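Local atomic coordinates of OBCA, Oxalate Biosynthetic Component A (PDB entry 4NNB), a protein that is a TIM-barrel protein of the Oxalate Biosynthetic Component A family that carries a family-specific N-terminal domain and binds a magnesium ion. Residues P328-L331 with D332-D336; S360-R363 with D364-L367; L449-G452 with P453-N456; R493-W496 with E497-L501. All blocks are in the same frame, centred on the assembly; numbering follows the deposited sequence.

Interaction 1 of 4, residues P328-L331 with D332-D336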
loop_
_atom_site.group_PDB
_atom_site.type_symbol
_atom_site.label_atom_id
_atom_site.label_comp_id
_atom_site.label_asym_id
_atom_site.label_seq_id
_atom_site.Cartn_x
_atom_site.Cartn_y
_atom_site.Cartn_z
ATOM N N PRO A 328 22.114 -16.014 5.024
ATOM C CA PRO A 328 22.440 -16.435 6.393
ATOM C C PRO A 328 23.453 -15.533 7.122
ATOM O O PRO A 328 23.251 -15.298 8.309
ATOM C CB PRO A 328 23.022 -17.839 6.193
ATOM C CG PRO A 328 22.367 -18.332 4.936
ATOM C CD PRO A 328 22.285 -17.121 4.058
ATOM N N ASP A 329 24.503 -15.054 6.455
ATOM C CA ASP A 329 25.479 -14.190 7.136
ATOM C C ASP A 329 24.877 -12.835 7.519
ATOM O O ASP A 329 25.063 -12.340 8.642
ATOM C CB ASP A 329 26.783 -14.020 6.329
ATOM C CG ASP A 329 26.568 -13.405 4.956
ATOM O OD1 ASP A 329 25.451 -13.488 4.399
ATOM O OD2 ASP A 329 27.535 -12.851 4.407
ATOM N N PHE A 330 24.140 -12.247 6.587
ATOM C CA PHE A 330 23.377 -11.042 6.883
ATOM C C PHE A 330 22.434 -11.245 8.075
ATOM O O PHE A 330 22.387 -10.419 8.993
ATOM C CB PHE A 330 22.572 -10.632 5.663
ATOM C CG PHE A 330 21.532 -9.592 5.954
ATOM C CD1 PHE A 330 21.906 -8.309 6.325
ATOM C CD2 PHE A 330 20.180 -9.898 5.862
ATOM C CE1 PHE A 330 20.948 -7.335 6.588
ATOM C CE2 PHE A 330 19.215 -8.927 6.123
ATOM C CZ PHE A 330 19.602 -7.647 6.480
ATOM N N LEU A 331 21.688 -12.344 8.065
ATOM C CA LEU A 331 20.726 -12.602 9.137
ATOM C C LEU A 331 21.390 -12.801 10.497
ATOM O O LEU A 331 20.861 -12.361 11.528
ATOM C CB LEU A 331 19.809 -13.776 8.782
ATOM C CG LEU A 331 18.817 -13.433 7.666
ATOM C CD1 LEU A 331 18.210 -14.697 7.044
ATOM C CD2 LEU A 331 17.722 -12.511 8.207
ATOM N N ASP A 332 22.555 -13.442 10.507
ATOM C CA ASP A 332 23.324 -13.583 11.750
ATOM C C ASP A 332 23.621 -12.208 12.348
ATOM O O ASP A 332 23.472 -11.995 13.563
ATOM C CB ASP A 332 24.626 -14.357 11.508
ATOM C CG ASP A 332 25.454 -14.525 12.779
ATOM O OD1 ASP A 332 24.972 -15.178 13.725
ATOM O OD2 ASP A 332 26.591 -14.009 12.835
ATOM N N ALA A 333 24.027 -11.281 11.486
ATOM C CA ALA A 333 24.316 -9.907 11.883
ATOM C C ALA A 333 23.052 -9.162 12.360
ATOM O O ALA A 333 23.091 -8.458 13.378
ATOM C CB ALA A 333 24.984 -9.153 10.729
ATOM N N GLN A 334 21.951 -9.290 11.616
ATOM C CA GLN A 334 20.670 -8.705 12.043
ATOM C C GLN A 334 20.278 -9.159 13.440
ATOM O O GLN A 334 20.051 -8.326 14.326
ATOM C CB GLN A 334 19.530 -9.055 11.065
ATOM C CG GLN A 334 19.647 -8.396 9.702
ATOM C CD GLN A 334 19.616 -6.859 9.743
ATOM O OE1 GLN A 334 20.650 -6.213 9.929
ATOM N NE2 GLN A 334 18.430 -6.273 9.533
ATOM N N PHE A 335 20.175 -10.472 13.633
ATOM C CA PHE A 335 19.747 -11.001 14.923
ATOM C C PHE A 335 20.654 -10.512 16.049
ATOM O O PHE A 335 20.155 -10.111 17.104
ATOM C CB PHE A 335 19.685 -12.534 14.920
ATOM C CG PHE A 335 18.387 -13.102 14.391
ATOM C CD1 PHE A 335 17.242 -13.067 15.160
ATOM C CD2 PHE A 335 18.332 -13.706 13.137
ATOM C CE1 PHE A 335 16.041 -13.597 14.687
ATOM C CE2 PHE A 335 17.141 -14.246 12.657
ATOM C CZ PHE A 335 15.990 -14.186 13.435
ATOM N N ASP A 336 21.972 -10.550 15.831
ATOM C CA ASP A 336 22.935 -10.043 16.822
ATOM C C ASP A 336 22.587 -8.606 17.187
ATOM O O ASP A 336 22.601 -8.216 18.351
ATOM C CB ASP A 336 24.354 -10.051 16.247
ATOM C CG ASP A 336 25.100 -11.341 16.532
ATOM O OD1 ASP A 336 24.491 -12.246 17.141
ATOM O OD2 ASP A 336 26.292 -11.446 16.136
#

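Interaction 2 of 4, residues S360-R363 with D364-L367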
loop_
_atom_site.group_PDB
_atom_site.type_symbol
_atom_site.label_atom_id
_atom_site.label_comp_id
_atom_site.label_asym_id
_atom_site.label_seq_id
_atom_site.Cartn_x
_atom_site.Cartn_y
_atom_site.Cartn_z
ATOM N N SER A 360 13.017 -23.744 12.398
ATOM C CA SER A 360 14.137 -24.679 12.548
ATOM C C SER A 360 15.424 -23.947 12.896
ATOM O O SER A 360 15.694 -23.664 14.062
ATOM C CB SER A 360 14.299 -25.549 11.293
ATOM O OG SER A 360 14.594 -24.772 10.144
ATOM N N LEU A 361 16.204 -23.612 11.878
ATOM C CA LEU A 361 17.509 -22.995 12.091
ATOM C C LEU A 361 17.497 -21.698 12.912
ATOM O O LEU A 361 18.366 -21.491 13.761
ATOM C CB LEU A 361 18.192 -22.743 10.749
ATOM C CG LEU A 361 19.671 -22.385 10.847
ATOM C CD1 LEU A 361 20.479 -23.622 11.210
ATOM C CD2 LEU A 361 20.136 -21.801 9.531
ATOM N N TYR A 362 16.519 -20.829 12.677
ATOM C CA TYR A 362 16.524 -19.537 13.352
ATOM C C TYR A 362 15.697 -19.519 14.626
ATOM O O TYR A 362 15.523 -18.468 15.238
ATOM C CB TYR A 362 16.048 -18.434 12.404
ATOM C CG TYR A 362 16.945 -18.236 11.200
ATOM C CD1 TYR A 362 16.633 -18.815 9.975
ATOM C CD2 TYR A 362 18.097 -17.463 11.281
ATOM C CE1 TYR A 362 17.445 -18.635 8.862
ATOM C CE2 TYR A 362 18.921 -17.281 10.166
ATOM C CZ TYR A 362 18.591 -17.873 8.971
ATOM O OH TYR A 362 19.400 -17.697 7.865
ATOM N N ARG A 363 15.210 -20.681 15.045
ATOM C CA ARG A 363 14.267 -20.719 16.166
ATOM C C ARG A 363 14.879 -20.205 17.460
ATOM O O ARG A 363 14.276 -19.380 18.154
ATOM C CB ARG A 363 13.682 -22.123 16.351
ATOM C CG ARG A 363 12.835 -22.287 17.600
ATOM C CD ARG A 363 12.150 -23.647 17.617
ATOM N NE ARG A 363 11.173 -23.751 18.702
ATOM C CZ ARG A 363 11.464 -24.140 19.941
ATOM N NH1 ARG A 363 12.713 -24.463 20.263
ATOM N NH2 ARG A 363 10.505 -24.203 20.858
ATOM N N ASP A 364 16.078 -20.670 17.790
ATOM C CA ASP A 364 16.709 -20.238 19.038
ATOM C C ASP A 364 17.031 -18.743 19.027
ATOM O O ASP A 364 16.918 -18.077 20.058
ATOM C CB ASP A 364 17.980 -21.052 19.335
ATOM C CG ASP A 364 17.677 -22.458 19.834
ATOM O OD1 ASP A 364 16.492 -22.790 20.050
ATOM O OD2 ASP A 364 18.640 -23.231 20.021
ATOM N N ARG A 365 17.432 -18.218 17.868
ATOM C CA ARG A 365 17.720 -16.783 17.743
ATOM C C ARG A 365 16.454 -15.949 17.946
ATOM O O ARG A 365 16.493 -14.894 18.576
ATOM C CB ARG A 365 18.368 -16.457 16.382
ATOM C CG ARG A 365 19.904 -16.653 16.337
ATOM C CD ARG A 365 20.415 -16.530 14.907
ATOM N NE ARG A 365 21.883 -16.471 14.805
ATOM C CZ ARG A 365 22.673 -17.541 14.741
ATOM N NH1 ARG A 365 22.159 -18.769 14.784
ATOM N NH2 ARG A 365 23.983 -17.388 14.630
ATOM N N LEU A 366 15.336 -16.432 17.415
ATOM C CA LEU A 366 14.049 -15.756 17.596
ATOM C C LEU A 366 13.612 -15.800 19.055
ATOM O O LEU A 366 12.995 -14.860 19.562
ATOM C CB LEU A 366 12.983 -16.386 16.692
ATOM C CG LEU A 366 13.056 -15.925 15.232
ATOM C CD1 LEU A 366 12.287 -16.870 14.343
ATOM C CD2 LEU A 366 12.538 -14.495 15.098
ATOM N N LEU A 367 13.939 -16.886 19.742
ATOM C CA LEU A 367 13.587 -16.969 21.157
ATOM C C LEU A 367 14.420 -15.972 21.937
ATOM O O LEU A 367 13.923 -15.300 22.840
ATOM C CB LEU A 367 13.784 -18.382 21.706
ATOM C CG LEU A 367 12.807 -19.438 21.194
ATOM C CD1 LEU A 367 13.118 -20.787 21.831
ATOM C CD2 LEU A 367 11.372 -19.030 21.467
HETATM O O HOH W 1 17.310 -22.955 16.434
HETATM O O HOH W 2 18.911 -19.881 16.058
#

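Interaction 3 of 4, residues L449-G452 with P453-N456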
loop_
_atom_site.group_PDB
_atom_site.type_symbol
_atom_site.label_atom_id
_atom_site.label_comp_id
_atom_site.label_asym_id
_atom_site.label_seq_id
_atom_site.Cartn_x
_atom_site.Cartn_y
_atom_site.Cartn_z
ATOM N N LEU A 449 -1.971 -9.805 6.891
ATOM C CA LEU A 449 -2.303 -8.748 5.950
ATOM C C LEU A 449 -2.825 -9.410 4.706
ATOM O O LEU A 449 -2.561 -10.599 4.467
ATOM C CB LEU A 449 -1.076 -7.884 5.609
ATOM C CG LEU A 449 0.050 -8.491 4.767
ATOM C CD1 LEU A 449 -0.200 -8.370 3.266
ATOM C CD2 LEU A 449 1.383 -7.834 5.140
ATOM N N LEU A 450 -3.539 -8.635 3.896
ATOM C CA LEU A 450 -3.947 -9.076 2.568
ATOM C C LEU A 450 -3.848 -7.917 1.578
ATOM O O LEU A 450 -4.048 -6.762 1.960
ATOM C CB LEU A 450 -5.383 -9.614 2.595
ATOM C CG LEU A 450 -5.635 -11.006 3.184
ATOM C CD1 LEU A 450 -7.135 -11.238 3.361
ATOM C CD2 LEU A 450 -5.058 -12.062 2.273
ATOM N N PRO A 451 -3.543 -8.216 0.302
ATOM C CA PRO A 451 -3.510 -7.135 -0.694
ATOM C C PRO A 451 -4.907 -6.538 -0.833
ATOM O O PRO A 451 -5.891 -7.258 -0.624
ATOM C CB PRO A 451 -3.117 -7.844 -1.997
ATOM C CG PRO A 451 -2.696 -9.241 -1.611
ATOM C CD PRO A 451 -3.385 -9.547 -0.307
ATOM N N GLY A 452 -4.984 -5.249 -1.155
ATOM C CA GLY A 452 -6.255 -4.543 -1.313
ATOM C C GLY A 452 -7.445 -5.336 -1.841
ATOM O O GLY A 452 -8.460 -5.437 -1.155
ATOM N N PRO A 453 -7.321 -5.919 -3.044
ATOM C CA PRO A 453 -8.471 -6.578 -3.685
ATOM C C PRO A 453 -8.982 -7.830 -2.967
ATOM O O PRO A 453 -10.059 -8.312 -3.309
ATOM C CB PRO A 453 -7.925 -6.955 -5.065
ATOM C CG PRO A 453 -6.799 -5.995 -5.311
ATOM C CD PRO A 453 -6.165 -5.832 -3.961
ATOM N N MET A 454 -8.231 -8.344 -1.995
ATOM C CA MET A 454 -8.647 -9.520 -1.233
ATOM C C MET A 454 -9.102 -9.166 0.177
ATOM O O MET A 454 -9.483 -10.048 0.955
ATOM C CB MET A 454 -7.487 -10.530 -1.134
ATOM C CG MET A 454 -7.052 -11.109 -2.453
ATOM S SD MET A 454 -5.680 -12.295 -2.333
ATOM C CE MET A 454 -6.460 -13.593 -1.362
ATOM N N GLN A 455 -9.073 -7.880 0.518
ATOM C CA GLN A 455 -9.243 -7.490 1.917
ATOM C C GLN A 455 -10.624 -7.722 2.540
ATOM O O GLN A 455 -10.761 -7.631 3.751
ATOM C CB GLN A 455 -8.760 -6.053 2.160
ATOM C CG GLN A 455 -7.223 -5.943 2.204
ATOM C CD GLN A 455 -6.742 -4.531 2.454
ATOM O OE1 GLN A 455 -7.522 -3.580 2.414
ATOM N NE2 GLN A 455 -5.455 -4.384 2.714
ATOM N N ASN A 456 -11.638 -8.035 1.738
ATOM C CA ASN A 456 -12.942 -8.359 2.333
ATOM C C ASN A 456 -12.859 -9.642 3.161
ATOM O O ASN A 456 -13.720 -9.914 3.982
ATOM C CB ASN A 456 -14.047 -8.467 1.276
ATOM C CG ASN A 456 -14.377 -7.126 0.627
ATOM O OD1 ASN A 456 -14.096 -6.073 1.188
ATOM N ND2 ASN A 456 -14.973 -7.168 -0.562
#

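Interaction 4 of 4, residues R493-W496 with E497-L501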
loop_
_atom_site.group_PDB
_atom_site.type_symbol
_atom_site.label_atom_id
_atom_site.label_comp_id
_atom_site.label_asym_id
_atom_site.label_seq_id
_atom_site.Cartn_x
_atom_site.Cartn_y
_atom_site.Cartn_z
ATOM N N ARG A 493 -9.170 7.640 2.183
ATOM C CA ARG A 493 -8.693 8.983 2.495
ATOM C C ARG A 493 -7.353 8.936 3.238
ATOM O O ARG A 493 -6.690 9.959 3.426
ATOM C CB ARG A 493 -9.724 9.727 3.341
ATOM C CG ARG A 493 -11.052 9.965 2.636
ATOM C CD ARG A 493 -11.442 11.415 2.746
ATOM N NE ARG A 493 -10.614 12.244 1.870
ATOM C CZ ARG A 493 -10.283 13.502 2.137
ATOM N NH1 ARG A 493 -10.698 14.067 3.260
ATOM N NH2 ARG A 493 -9.537 14.193 1.283
ATOM N N GLY A 494 -6.964 7.743 3.673
ATOM C CA GLY A 494 -5.739 7.574 4.424
ATOM C C GLY A 494 -5.706 6.202 5.066
ATOM O O GLY A 494 -6.723 5.499 5.101
ATOM N N THR A 495 -4.531 5.801 5.543
ATOM C CA THR A 495 -4.429 4.574 6.320
ATOM C C THR A 495 -5.330 4.660 7.551
ATOM O O THR A 495 -5.978 3.683 7.914
ATOM C CB THR A 495 -2.957 4.278 6.721
ATOM O OG1 THR A 495 -2.211 3.943 5.533
ATOM C CG2 THR A 495 -2.891 3.123 7.690
ATOM N N TRP A 496 -5.401 5.831 8.176
ATOM C CA TRP A 496 -6.268 5.987 9.348
ATOM C C TRP A 496 -7.721 5.581 9.039
ATOM O O TRP A 496 -8.416 5.032 9.895
ATOM C CB TRP A 496 -6.217 7.424 9.875
ATOM C CG TRP A 496 -6.797 8.414 8.915
ATOM C CD1 TRP A 496 -6.117 9.166 7.996
ATOM C CD2 TRP A 496 -8.185 8.755 8.770
ATOM N NE1 TRP A 496 -7.001 9.949 7.286
ATOM C CE2 TRP A 496 -8.272 9.718 7.745
ATOM C CE3 TRP A 496 -9.359 8.336 9.406
ATOM C CZ2 TRP A 496 -9.493 10.263 7.336
ATOM C CZ3 TRP A 496 -10.572 8.881 8.997
ATOM C CH2 TRP A 496 -10.628 9.833 7.978
ATOM N N GLU A 497 -8.176 5.835 7.816
ATOM C CA GLU A 497 -9.553 5.485 7.473
ATOM C C GLU A 497 -9.720 3.969 7.408
ATOM O O GLU A 497 -10.711 3.422 7.906
ATOM C CB GLU A 497 -10.010 6.153 6.170
ATOM C CG GLU A 497 -11.473 5.843 5.854
ATOM C CD GLU A 497 -12.000 6.625 4.681
ATOM O OE1 GLU A 497 -13.084 7.219 4.814
ATOM O OE2 GLU A 497 -11.339 6.637 3.615
ATOM N N GLN A 498 -8.735 3.292 6.820
ATOM C CA GLN A 498 -8.737 1.833 6.770
ATOM C C GLN A 498 -8.673 1.227 8.162
ATOM O O GLN A 498 -9.332 0.222 8.432
ATOM C CB GLN A 498 -7.590 1.332 5.878
ATOM C CG GLN A 498 -7.724 1.861 4.438
ATOM C CD GLN A 498 -6.459 1.694 3.610
ATOM O OE1 GLN A 498 -5.340 1.814 4.124
ATOM N NE2 GLN A 498 -6.631 1.410 2.324
ATOM N N VAL A 499 -7.900 1.855 9.044
ATOM C CA VAL A 499 -7.838 1.450 10.443
ATOM C C VAL A 499 -9.213 1.568 11.137
ATOM O O VAL A 499 -9.638 0.634 11.824
ATOM C CB VAL A 499 -6.776 2.268 11.213
ATOM C CG1 VAL A 499 -6.832 1.964 12.703
ATOM C CG2 VAL A 499 -5.362 1.979 10.665
ATOM N N SER A 500 -9.891 2.705 10.956
ATOM C CA SER A 500 -11.203 2.943 11.582
ATOM C C SER A 500 -12.204 1.895 11.152
ATOM O O SER A 500 -12.948 1.371 11.973
ATOM C CB SER A 500 -11.758 4.330 11.225
ATOM O OG SER A 500 -10.885 5.354 11.648
ATOM N N LEU A 501 -12.205 1.598 9.856
ATOM C CA LEU A 501 -13.139 0.649 9.273
ATOM C C LEU A 501 -12.892 -0.786 9.715
ATOM O O LEU A 501 -13.839 -1.512 10.014
ATOM C CB LEU A 501 -13.125 0.749 7.748
ATOM C CG LEU A 501 -13.801 2.000 7.189
ATOM C CD1 LEU A 501 -13.460 2.180 5.716
ATOM C CD2 LEU A 501 -15.317 1.910 7.383
#

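Interaction 1 of 4, residues P328-L331 with D332-D336
Pro-328 to Leu-331 and Asp-332 to Asp-336 form the first turns of helix 328-341, and each carbonyl from Pro-328 O to Leu-331 O takes the amide four residues on, the straightest bond being Phe-335 N to Leu-331 O at 2.9 Å with an N-H...O angle of 177°. The main side-chain contact lies one turn apart, between Phe-330 and Gln-334. Gln-334 CG comes down over one face of the Phe-330 ring, 3.6 Å from its centroid, in a CH-pi contact, and approaches the rim at CZ to 3.3 Å. A bend in the Gln-334 chain at chi2 (-61°) then folds the amide over the same ring, with CD 3.5 Å from Phe-330 CE1 and the amide and ring planes only 17° apart. The amide is held from both ends, by Arg-293 NH1 on OE1 and by the carbonyl of Arg-292 on NE2. Further along, the Phe-335 ring meets the helix edge-on: its CD2 lies 3.3 Å from Leu-331 O, near the ring plane, while Leu-331 and Phe-335 both reach Leu-311 of strand 308-311. On the more exposed flank Asp-332 OD1 makes a salt bridge with Arg-365. With both amide ends satisfied by residues 292-293, Gln-334 is probably fixed in rotation and can lie flat on an aromatic ring while buried, serving as apolar cover and polar link at once.

Interaction 2 of 4, residues S360-R363 with D364-L367
A water oxygen is held between the carbonyl of Leu-361 and the amide of Arg-365, 2.9 Å from both Leu-361 O and Arg-365 N, donating to the first and accepting from the second. A second water repeats the pattern one residue earlier, receiving Asp-364 N at 2.9 Å and giving a proton to Ser-360 O. That carbonyl also accepts Arg-363 N and so closes the type I beta turn from Ser-360 to Arg-363. The waters thus serve amides of the first helical turn, and regular bonding starts with Leu-366 N to Tyr-362 O at 3.0 Å. Tyr-362 is the N-cap of helix 363-368, a short helix in the connection that carries the chain from strand 344-349 to its parallel neighbour, strand 373-378, in the TIM barrel. Within that first turn, Arg-365 runs its extended chain past the edge of the Tyr-362 ring, CD lying 4.4 Å from CD2 near the ring plane, on its way to Asp-332. Arg-363 turns CG away from its own amide nitrogen (chi1 173°) and stretches out past Phe-441 to Ser-440 O, which accepts from its NE. Leu-367 CD1 sits over one face of the Arg-363 guanidinium, toward the rim and 4.0 Å from NH1. Asp-364 OD1 stays 4.1 Å from Arg-363 NH1, beyond salt-bridge range, the carboxylate and guanidinium planes being turned 56° apart. Leu-366 packs on Phe-335 and Phe-441.

Interaction 3 of 4, residues L449-G452 with P453-N456
Gln-455 reaches back over the turn with its side-chain amide and gives NE2 to the carbonyl of Leu-450, with NE2 2.9 Å from Leu-450 O. The acceptor lies close to the plane of the amide, and the N-H...O angle is 153°. An extended chain beyond CG gives the amide this reach, and its CG passes within 4.1 Å of Leu-450 CB. Two backbone bonds of the 3-10 kind, each spanning three residues, hold the base from which the side chain starts: Met-454 N to Pro-451 O at 2.9 Å, and Gln-455 N to Gly-452 O at 3.0 Å. The second is strongly bent at its acceptor, the donor standing above the carbonyl plane with a C=O...N angle of 123°, as suits so tight a turn.

Met-454 makes the apolar part of the contact. Its thioether lies alongside the Pro-451 ring and points the same way, SD being 4.1 Å from Pro-451 CD. A turn at chi3 (64°) then places CE against Leu-450, 4.2 Å from CD2, where the two side chains cross at about a right angle. Leu-450 in turn presses CD1 on Met-454 O at 3.6 Å and is backed by Ala-379 and Leu-457, while Val-381 lies against Pro-451. Gly-452 is tied through its backbone to Asp-476, the neighbour of the magnesium ligand Glu-475. This turn begins the loop that leaves barrel strand 444-449, paired with strand 373-378 through Leu-449 and Leu-377, and leads into helix 458-465.

Interaction 4 of 4, residues R493-W496 with E497-L501
Trp-496 and Glu-497, consecutive residues in the first turn of helix 495-507, make the close part of this contact. With chi1 at 66°, CG of Trp-496 stands between its own backbone N and carbonyl carbon, which folds the indole back over the next residue. Glu-497 CB then lies over the face of the six-membered ring, 3.9 Å from its centroid in a CH-pi contact, and Glu-497 CA approaches CE3 to 3.4 Å. Ser-500 OG comes to the ring edge, 4.0 Å from Trp-496 CE3, and Arg-214 adds a cation-pi contact. On the buried flank Thr-495 CG2 meets Val-499 CG2 at 4.0 Å, and both residues rest on Ala-10 of strand 5-10. The side of Arg-493 is looser: its exposed side chain touches Glu-497 through CB and CG, while its guanidinium turns away to Tyr-200. What holds here is a bond from backbone to side chain. Arg-493 N gives a nearly straight bond (173°) to Glu-497 OE2 at 2.8 Å, met on the anti side with the donor tilted well out of the carboxylate plane; OE1 bridges to Arg-490. The negative group thus sits near the amino end of the helix, which would probably stabilise it. Gln-498 N reaches Gly-494 O in a weak bond of 3.4 Å, before Val-499 N to Thr-495 O sets the regular pattern. A first turn of this kind, with glycine at the N-cap position, opens an outer helix of the TIM barrel, here packed beside helix 205-217 and strand 5-10.

Overall arrangement
All four contacts are local and follow one another in series, none nesting or crossing. Interaction 1 opens the helix linking strands 308-311 and 344-349, and interaction 2 closes the turn between helices 352-359 and 363-368 in the next crossover. Their centres are 12 Å apart, and they touch: Tyr-362 packs on Pro-328, Leu-331 and Phe-335, joining adjacent connections outside the barrel. Interaction 3 rounds the loop after strand 444-449, and interaction 4 starts the helix that leads to strand 512-513, beside strand 5-10. These two come within about 5 Å at their nearest atoms without touching, and reach neighbouring residues of the loop around Glu-475. Interactions 1 and 3 have centres 31 Å apart.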